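Local atomic coordinates of D-hydantoinase (Ralstonia pickettii, PDB entry 1NFG), a protein that hydrolyses the cyclic amide bond of hydantoins, probably with D-stereospecificity, using two zinc ions. Residues Y205-R210 with T286-A291; F373-Q378 with K448-R453. All blocks are in the same frame, centred on the assembly; numbering follows the deposited sequence.

Contact 1 closes before contact 2 opens along the chain, and the two lie on opposite sides of the chain's centre. Their centres are 34 Å apart and their nearest atoms about 15 Å, so they do not touch. Contact 1 joins helix 204-208 to the loop between strand 257-262 and helix 292-303, where the side chain of Thr286 lies about 6 Å from a zinc ion. Contact 2 joins the end of helix 358-372 to the C-terminal tail, against strands 48-58, 85-93 and 118-124 of the TIM barrel. Contact 1 thus lies next to the metal site, on the side of the probable substrate pocket, while contact 2 holds the C-terminal tail against the barrel.

Contact 1: residues Y205-R210 with T286-A291; sequences YHALSR and TPPARA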
ATOM      1  N   TYR A 205      21.338 -11.330  19.602  1.00 30.45           N
ATOM      2  CA  TYR A 205      20.841 -10.020  19.974  1.00 29.93           C
ATOM      3  C   TYR A 205      21.351  -8.896  19.091  1.00 28.55           C
ATOM      4  O   TYR A 205      20.863  -7.769  19.159  1.00 27.91           O
ATOM      5  CB  TYR A 205      21.121  -9.777  21.456  1.00 30.90           C
ATOM      6  CG  TYR A 205      20.318 -10.748  22.290  1.00 32.16           C
ATOM      7  CD1 TYR A 205      18.924 -10.654  22.339  1.00 32.73           C
ATOM      8  CD2 TYR A 205      20.926 -11.840  22.908  1.00 31.92           C
ATOM      9  CE1 TYR A 205      18.154 -11.628  22.973  1.00 31.85           C
ATOM     10  CE2 TYR A 205      20.162 -12.824  23.546  1.00 32.43           C
ATOM     11  CZ  TYR A 205      18.777 -12.711  23.570  1.00 32.01           C
ATOM     12  OH  TYR A 205      18.012 -13.692  24.161  1.00 32.53           O
ATOM     13  N   HIS A 206      22.326  -9.202  18.245  1.00 27.61           N
ATOM     14  CA  HIS A 206      22.817  -8.191  17.329  1.00 26.93           C
ATOM     15  C   HIS A 206      21.669  -7.967  16.351  1.00 25.99           C
ATOM     16  O   HIS A 206      21.366  -6.840  15.977  1.00 25.41           O
ATOM     17  CB  HIS A 206      24.052  -8.681  16.566  1.00 26.90           C
ATOM     18  CG  HIS A 206      24.431  -7.801  15.413  1.00 25.97           C
ATOM     19  ND1 HIS A 206      24.804  -6.484  15.571  1.00 25.12           N
ATOM     20  CD2 HIS A 206      24.456  -8.040  14.079  1.00 26.00           C
ATOM     21  CE1 HIS A 206      25.040  -5.948  14.386  1.00 24.78           C
ATOM     22  NE2 HIS A 206      24.835  -6.871  13.464  1.00 26.15           N
ATOM     23  N   ALA A 207      21.025  -9.058  15.952  1.00 25.74           N
ATOM     24  CA  ALA A 207      19.913  -8.990  15.014  1.00 25.98           C
ATOM     25  C   ALA A 207      18.653  -8.434  15.666  1.00 26.21           C
ATOM     26  O   ALA A 207      18.040  -7.490  15.153  1.00 27.16           O
ATOM     27  CB  ALA A 207      19.637 -10.372  14.436  1.00 25.65           C
ATOM     28  N   LEU A 208      18.268  -9.014  16.799  1.00 25.30           N
ATOM     29  CA  LEU A 208      17.069  -8.571  17.496  1.00 24.13           C
ATOM     30  C   LEU A 208      17.149  -7.106  17.924  1.00 24.36           C
ATOM     31  O   LEU A 208      16.120  -6.428  18.020  1.00 25.26           O
ATOM     32  CB  LEU A 208      16.814  -9.460  18.712  1.00 22.69           C
ATOM     33  CG  LEU A 208      16.749 -10.959  18.397  1.00 23.31           C
ATOM     34  CD1 LEU A 208      16.514 -11.746  19.676  1.00 20.15           C
ATOM     35  CD2 LEU A 208      15.645 -11.232  17.389  1.00 20.73           C
ATOM     36  N   SER A 209      18.360  -6.611  18.169  1.00 22.65           N
ATOM     37  CA  SER A 209      18.524  -5.226  18.594  1.00 23.17           C
ATOM     38  C   SER A 209      18.313  -4.245  17.449  1.00 22.54           C
ATOM     39  O   SER A 209      18.216  -3.035  17.663  1.00 21.63           O
ATOM     40  CB  SER A 209      19.908  -5.009  19.229  1.00 25.18           C
ATOM     41  OG  SER A 209      20.966  -5.211  18.308  1.00 28.10           O
ATOM     42  N   ARG A 210      18.254  -4.764  16.228  1.00 22.25           N
ATOM     43  CA  ARG A 210      18.027  -3.913  15.070  1.00 23.26           C
ATOM     44  C   ARG A 210      17.166  -4.621  14.028  1.00 23.15           C
ATOM     45  O   ARG A 210      17.622  -4.976  12.940  1.00 23.38           O
ATOM     46  CB  ARG A 210      19.363  -3.427  14.481  1.00 22.73           C
ATOM     47  CG  ARG A 210      20.470  -4.453  14.428  1.00 22.66           C
ATOM     48  CD  ARG A 210      21.841  -3.796  14.594  1.00 23.27           C
ATOM     49  NE  ARG A 210      22.043  -2.644  13.716  1.00 22.37           N
ATOM     50  CZ  ARG A 210      22.786  -1.588  14.044  1.00 21.90           C
ATOM     51  NH1 ARG A 210      23.390  -1.542  15.223  1.00 24.37           N
ATOM     52  NH2 ARG A 210      22.922  -0.572  13.207  1.00 20.44           N
ATOM     53  N   THR A 286      25.842  -5.866   9.365  1.00 22.40           N
ATOM     54  CA  THR A 286      24.742  -4.922   9.426  1.00 21.77           C
ATOM     55  C   THR A 286      24.316  -4.364   8.071  1.00 21.31           C
ATOM     56  O   THR A 286      25.159  -4.032   7.242  1.00 21.61           O
ATOM     57  CB  THR A 286      25.132  -3.751  10.351  1.00 23.41           C
ATOM     58  OG1 THR A 286      25.375  -4.256  11.671  1.00 25.51           O
ATOM     59  CG2 THR A 286      24.038  -2.695  10.394  1.00 22.66           C
ATOM     60  N   PRO A 287      22.993  -4.255   7.832  1.00 20.86           N
ATOM     61  CA  PRO A 287      21.932  -4.638   8.769  1.00 19.45           C
ATOM     62  C   PRO A 287      21.978  -6.133   9.055  1.00 20.43           C
ATOM     63  O   PRO A 287      22.668  -6.883   8.363  1.00 22.39           O
ATOM     64  CB  PRO A 287      20.668  -4.205   8.043  1.00 18.80           C
ATOM     65  CG  PRO A 287      21.112  -2.957   7.357  1.00 18.29           C
ATOM     66  CD  PRO A 287      22.446  -3.386   6.772  1.00 21.55           C
ATOM     67  N   PRO A 288      21.238  -6.591  10.074  1.00 20.60           N
ATOM     68  CA  PRO A 288      21.222  -8.011  10.441  1.00 20.04           C
ATOM     69  C   PRO A 288      20.653  -8.939   9.378  1.00 20.40           C
ATOM     70  O   PRO A 288      19.839  -8.530   8.551  1.00 19.56           O
ATOM     71  CB  PRO A 288      20.357  -8.039  11.707  1.00 19.64           C
ATOM     72  CG  PRO A 288      20.378  -6.638  12.201  1.00 19.14           C
ATOM     73  CD  PRO A 288      20.329  -5.827  10.943  1.00 19.59           C
ATOM     74  N   ALA A 289      21.081 -10.198   9.422  1.00 20.74           N
ATOM     75  CA  ALA A 289      20.578 -11.209   8.506  1.00 20.49           C
ATOM     76  C   ALA A 289      19.082 -11.310   8.795  1.00 20.64           C
ATOM     77  O   ALA A 289      18.668 -11.298   9.957  1.00 20.00           O
ATOM     78  CB  ALA A 289      21.250 -12.535   8.778  1.00 19.41           C
ATOM     79  N   ARG A 290      18.275 -11.417   7.747  1.00 20.69           N
ATOM     80  CA  ARG A 290      16.832 -11.496   7.913  1.00 21.09           C
ATOM     81  C   ARG A 290      16.266 -12.917   7.909  1.00 22.09           C
ATOM     82  O   ARG A 290      16.787 -13.799   8.589  1.00 22.70           O
ATOM     83  CB  ARG A 290      16.167 -10.654   6.830  1.00 20.88           C
ATOM     84  CG  ARG A 290      16.662  -9.215   6.803  1.00 21.28           C
ATOM     85  CD  ARG A 290      16.603  -8.588   8.186  1.00 20.56           C
ATOM     86  NE  ARG A 290      16.792  -7.141   8.139  1.00 20.82           N
ATOM     87  CZ  ARG A 290      16.887  -6.365   9.214  1.00 20.83           C
ATOM     88  NH1 ARG A 290      16.815  -6.895  10.430  1.00 20.50           N
ATOM     89  NH2 ARG A 290      17.053  -5.057   9.072  1.00 21.17           N
ATOM     90  N   ALA A 291      15.193 -13.137   7.153  1.00 23.65           N
ATOM     91  CA  ALA A 291      14.574 -14.458   7.081  1.00 25.11           C
ATOM     92  C   ALA A 291      14.471 -14.941   5.639  1.00 27.16           C
ATOM     93  O   ALA A 291      14.651 -14.156   4.703  1.00 28.30           O
ATOM     94  CB  ALA A 291      13.198 -14.415   7.709  1.00 23.12           C
TER
HETATM   95  O   HOH W   1      18.050  -2.912  10.961  1.00 23.01           O
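Ala207, His206 and Arg210 meet Thr286, Pro288 and Arg290 in a buried loop-to-helix contact beside the zinc site of the TIM barrel. Pro288 is the central piece: its CB lies 3.7 Å from Ala207 CB. The side chain of Arg210 crosses this proline ring at about a right angle.

Beyond the ring, Arg210 reaches Thr286 by way of its guanidinium, NH2 standing 3.7 Å from Thr286 CG2. Thr286 OG1 lies over one face of the same guanidinium, 4.2 Å above its plane and displaced toward the rim. With chi1 at -61°, OG1 sits beside the backbone N while CG2 is anti to it, and the threonine presents both branches to its neighbours. In the plane of the His206 ring, at its edge, OG1 is 3.2 Å from NE2. That ring nitrogen is hydrogen-bonded to Phe285 O, and OG1 to Asn335 OD1. Thr286 probably binds substrate, as Asn335 and Tyr153 probably do, and their side chains adjoin it, consistent with the contact lining part of the pocket.

A hydrogen bond runs across the segments from Arg290 NH1 to Arg210 O, 3.3 Å long and fairly straight at 165°. The donor lies in the carbonyl plane on a lone pair, and the oxygen lies close to the guanidinium plane. A water donates to the same oxygen at 2.9 Å and accepts from Arg290 NH2 at 3.0 Å, giving the carbonyl a second partner.

Each arginine also has an acid outside: Arg210 NH2 forms a salt bridge with Glu183 and Arg290 NH2 one with Glu215. Helix 185-197 packs on Arg210 through Ala188, helix 212-229 meets Pro287 and Arg290, and Ala291 is the N-cap of helix 292-303.

Contact 2: residues F373-Q378 with K448-R453; sequences FGMFPQ and KFLKRR
Gly374 and Arg453 pair backbone to backbone at a Schellman motif, with Gly374, at positive phi (53°), as the C-prime residue closing helix 358-372. Gly374 N bonds to Lys371 O and Met375 N to the carbonyl five residues back, satisfying both amides. Arg453 N donates to Gly374 O over 2.9 Å, nearly straight at 173° and on a lone pair. Phe373 O accepts from Arg452 NH1 at 3.0 Å, though NH1 is less surely placed. Arg452 NH2 turns to Tyr121 O on strand 118-124. The aliphatic part of Arg452 lies side by side with Met375, CG to CG at 3.8 Å, while Met375 SD approaches Leu450 CD1 and the pair rests on strand 85-93.

Gln378 NE2 is hydrogen-bonded to Asp387 OD2 and lies 3.6 Å from Leu450 CD2. Phe376 packs on Gly15 of the second subunit. Water 2 accepts weak bonds from Phe376 N and Arg453 NH1. Gly374 O sits over the centre of the Arg453 guanidinium, 4.0 Å above its plane. At the edge of that group, Arg453 NH2 donates to Phe376 O at 2.7 Å from 54° above the carbonyl plane, and NH1 adds a weak bond to the same oxygen at 3.0 Å.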
ATOM      1  N   PHE A 373      27.377   4.011 -11.503  1.00 20.50           N
ATOM      2  CA  PHE A 373      28.540   4.708 -10.976  1.00 20.60           C
ATOM      3  C   PHE A 373      29.548   5.291 -11.976  1.00 20.82           C
ATOM      4  O   PHE A 373      30.732   5.415 -11.677  1.00 20.27           O
ATOM      5  CB  PHE A 373      29.216   3.800  -9.954  1.00 20.78           C
ATOM      6  CG  PHE A 373      28.340   3.505  -8.772  1.00 22.44           C
ATOM      7  CD1 PHE A 373      28.126   4.474  -7.789  1.00 22.98           C
ATOM      8  CD2 PHE A 373      27.660   2.293  -8.672  1.00 23.57           C
ATOM      9  CE1 PHE A 373      27.244   4.245  -6.723  1.00 22.64           C
ATOM     10  CE2 PHE A 373      26.774   2.049  -7.612  1.00 24.24           C
ATOM     11  CZ  PHE A 373      26.566   3.031  -6.635  1.00 24.22           C
ATOM     12  N   GLY A 374      29.047   5.661 -13.151  1.00 21.73           N
ATOM     13  CA  GLY A 374      29.846   6.287 -14.197  1.00 21.75           C
ATOM     14  C   GLY A 374      31.126   5.653 -14.702  1.00 22.40           C
ATOM     15  O   GLY A 374      32.152   6.324 -14.779  1.00 22.91           O
ATOM     16  N   MET A 375      31.069   4.378 -15.067  1.00 23.02           N
ATOM     17  CA  MET A 375      32.238   3.671 -15.581  1.00 23.20           C
ATOM     18  C   MET A 375      31.877   2.956 -16.879  1.00 24.21           C
ATOM     19  O   MET A 375      32.676   2.186 -17.417  1.00 25.24           O
ATOM     20  CB  MET A 375      32.716   2.634 -14.569  1.00 23.80           C
ATOM     21  CG  MET A 375      33.032   3.194 -13.206  1.00 24.81           C
ATOM     22  SD  MET A 375      33.634   1.903 -12.117  1.00 27.96           S
ATOM     23  CE  MET A 375      32.096   1.137 -11.608  1.00 27.20           C
ATOM     24  N   PHE A 376      30.668   3.218 -17.368  1.00 23.29           N
ATOM     25  CA  PHE A 376      30.146   2.598 -18.583  1.00 21.84           C
ATOM     26  C   PHE A 376      30.298   3.565 -19.747  1.00 21.94           C
ATOM     27  O   PHE A 376      30.054   4.758 -19.596  1.00 23.14           O
ATOM     28  CB  PHE A 376      28.667   2.238 -18.348  1.00 20.71           C
ATOM     29  CG  PHE A 376      27.961   1.666 -19.543  1.00 16.37           C
ATOM     30  CD1 PHE A 376      27.353   2.499 -20.476  1.00 16.40           C
ATOM     31  CD2 PHE A 376      27.891   0.286 -19.731  1.00 15.71           C
ATOM     32  CE1 PHE A 376      26.678   1.962 -21.592  1.00 15.44           C
ATOM     33  CE2 PHE A 376      27.224  -0.259 -20.836  1.00 14.06           C
ATOM     34  CZ  PHE A 376      26.617   0.584 -21.766  1.00 13.13           C
ATOM     35  N   PRO A 377      30.672   3.062 -20.938  1.00 22.26           N
ATOM     36  CA  PRO A 377      30.955   1.658 -21.261  1.00 21.19           C
ATOM     37  C   PRO A 377      32.408   1.181 -21.166  1.00 22.15           C
ATOM     38  O   PRO A 377      32.712   0.053 -21.576  1.00 20.56           O
ATOM     39  CB  PRO A 377      30.405   1.526 -22.672  1.00 20.12           C
ATOM     40  CG  PRO A 377      30.761   2.837 -23.264  1.00 20.27           C
ATOM     41  CD  PRO A 377      30.425   3.835 -22.171  1.00 20.84           C
ATOM     42  N   GLN A 378      33.302   2.018 -20.634  1.00 22.77           N
ATOM     43  CA  GLN A 378      34.703   1.614 -20.497  1.00 23.16           C
ATOM     44  C   GLN A 378      34.736   0.296 -19.739  1.00 22.63           C
ATOM     45  O   GLN A 378      35.484  -0.617 -20.083  1.00 23.36           O
ATOM     46  CB  GLN A 378      35.522   2.650 -19.721  1.00 25.57           C
ATOM     47  CG  GLN A 378      37.012   2.290 -19.645  1.00 28.99           C
ATOM     48  CD  GLN A 378      37.813   3.151 -18.674  1.00 30.72           C
ATOM     49  OE1 GLN A 378      37.625   4.368 -18.603  1.00 33.15           O
ATOM     50  NE2 GLN A 378      38.727   2.522 -17.939  1.00 27.94           N
ATOM     51  N   LYS A 448      44.589  -0.073 -11.405  1.00 26.55           N
ATOM     52  CA  LYS A 448      44.675   1.372 -11.537  1.00 27.11           C
ATOM     53  C   LYS A 448      43.408   2.055 -11.039  1.00 27.15           C
ATOM     54  O   LYS A 448      42.319   1.479 -11.062  1.00 28.26           O
ATOM     55  CB  LYS A 448      44.931   1.764 -12.996  1.00 28.20           C
ATOM     56  CG  LYS A 448      46.221   1.199 -13.575  1.00 33.50           C
ATOM     57  CD  LYS A 448      47.404   1.418 -12.624  1.00 37.59           C
ATOM     58  CE  LYS A 448      48.712   0.818 -13.147  1.00 38.40           C
ATOM     59  NZ  LYS A 448      49.302   1.663 -14.221  1.00 41.00           N
ATOM     60  N   PHE A 449      43.559   3.288 -10.577  1.00 26.41           N
ATOM     61  CA  PHE A 449      42.434   4.064 -10.082  1.00 24.84           C
ATOM     62  C   PHE A 449      41.558   4.510 -11.260  1.00 26.23           C
ATOM     63  O   PHE A 449      42.058   4.732 -12.368  1.00 26.35           O
ATOM     64  CB  PHE A 449      42.946   5.286  -9.315  1.00 20.34           C
ATOM     65  CG  PHE A 449      41.861   6.208  -8.856  1.00 16.35           C
ATOM     66  CD1 PHE A 449      41.102   5.904  -7.729  1.00 13.98           C
ATOM     67  CD2 PHE A 449      41.570   7.364  -9.575  1.00 13.28           C
ATOM     68  CE1 PHE A 449      40.070   6.739  -7.329  1.00 12.77           C
ATOM     69  CE2 PHE A 449      40.540   8.208  -9.184  1.00 12.00           C
ATOM     70  CZ  PHE A 449      39.787   7.898  -8.059  1.00 11.82           C
ATOM     71  N   LEU A 450      40.257   4.646 -11.015  1.00 26.67           N
ATOM     72  CA  LEU A 450      39.320   5.055 -12.053  1.00 26.40           C
ATOM     73  C   LEU A 450      38.611   6.353 -11.724  1.00 27.58           C
ATOM     74  O   LEU A 450      37.908   6.442 -10.716  1.00 27.88           O
ATOM     75  CB  LEU A 450      38.264   3.973 -12.257  1.00 26.98           C
ATOM     76  CG  LEU A 450      38.720   2.656 -12.873  1.00 28.34           C
ATOM     77  CD1 LEU A 450      37.747   1.546 -12.522  1.00 29.89           C
ATOM     78  CD2 LEU A 450      38.831   2.832 -14.378  1.00 30.83           C
ATOM     79  N   LYS A 451      38.802   7.366 -12.558  1.00 28.14           N
ATOM     80  CA  LYS A 451      38.109   8.627 -12.343  1.00 29.15           C
ATOM     81  C   LYS A 451      36.720   8.357 -12.896  1.00 29.67           C
ATOM     82  O   LYS A 451      36.525   8.306 -14.112  1.00 31.04           O
ATOM     83  CB  LYS A 451      38.768   9.767 -13.120  1.00 29.61           C
ATOM     84  CG  LYS A 451      40.116  10.202 -12.569  1.00 32.79           C
ATOM     85  CD  LYS A 451      40.728  11.338 -13.396  1.00 34.48           C
ATOM     86  CE  LYS A 451      39.823  12.565 -13.447  1.00 35.07           C
ATOM     87  NZ  LYS A 451      40.372  13.636 -14.332  1.00 35.95           N
ATOM     88  N   ARG A 452      35.761   8.161 -11.999  1.00 29.45           N
ATOM     89  CA  ARG A 452      34.391   7.870 -12.401  1.00 26.64           C
ATOM     90  C   ARG A 452      33.639   9.124 -12.826  1.00 26.63           C
ATOM     91  O   ARG A 452      33.948  10.230 -12.389  1.00 24.47           O
ATOM     92  CB  ARG A 452      33.682   7.123 -11.263  1.00 23.90           C
ATOM     93  CG  ARG A 452      34.440   5.856 -10.890  1.00 21.16           C
ATOM     94  CD  ARG A 452      33.853   5.060  -9.748  1.00 21.97           C
ATOM     95  NE  ARG A 452      33.695   5.844  -8.528  1.00 23.90           N
ATOM     96  CZ  ARG A 452      32.610   6.554  -8.242  1.00 24.37           C
ATOM     97  NH1 ARG A 452      31.596   6.566  -9.095  1.00 24.13           N
ATOM     98  NH2 ARG A 452      32.539   7.256  -7.116  1.00 22.80           N
ATOM     99  N   ARG A 453      32.661   8.935 -13.704  1.00 29.86           N
ATOM    100  CA  ARG A 453      31.867  10.027 -14.247  1.00 32.87           C
ATOM    101  C   ARG A 453      30.793  10.523 -13.285  1.00 35.61           C
ATOM    102  O   ARG A 453      30.403   9.818 -12.359  1.00 35.58           O
ATOM    103  CB  ARG A 453      31.237   9.573 -15.560  1.00 33.45           C
ATOM    104  CG  ARG A 453      31.193  10.643 -16.630  1.00 36.55           C
ATOM    105  CD  ARG A 453      30.719  10.076 -17.960  1.00 38.77           C
ATOM    106  NE  ARG A 453      31.504   8.910 -18.353  1.00 41.44           N
ATOM    107  CZ  ARG A 453      31.008   7.681 -18.472  1.00 43.36           C
ATOM    108  NH1 ARG A 453      29.721   7.455 -18.233  1.00 43.89           N
ATOM    109  NH2 ARG A 453      31.802   6.671 -18.814  1.00 43.30           N
TER
HETATM  110  O   HOH W   2      28.128   5.447 -16.959  1.00 32.89           O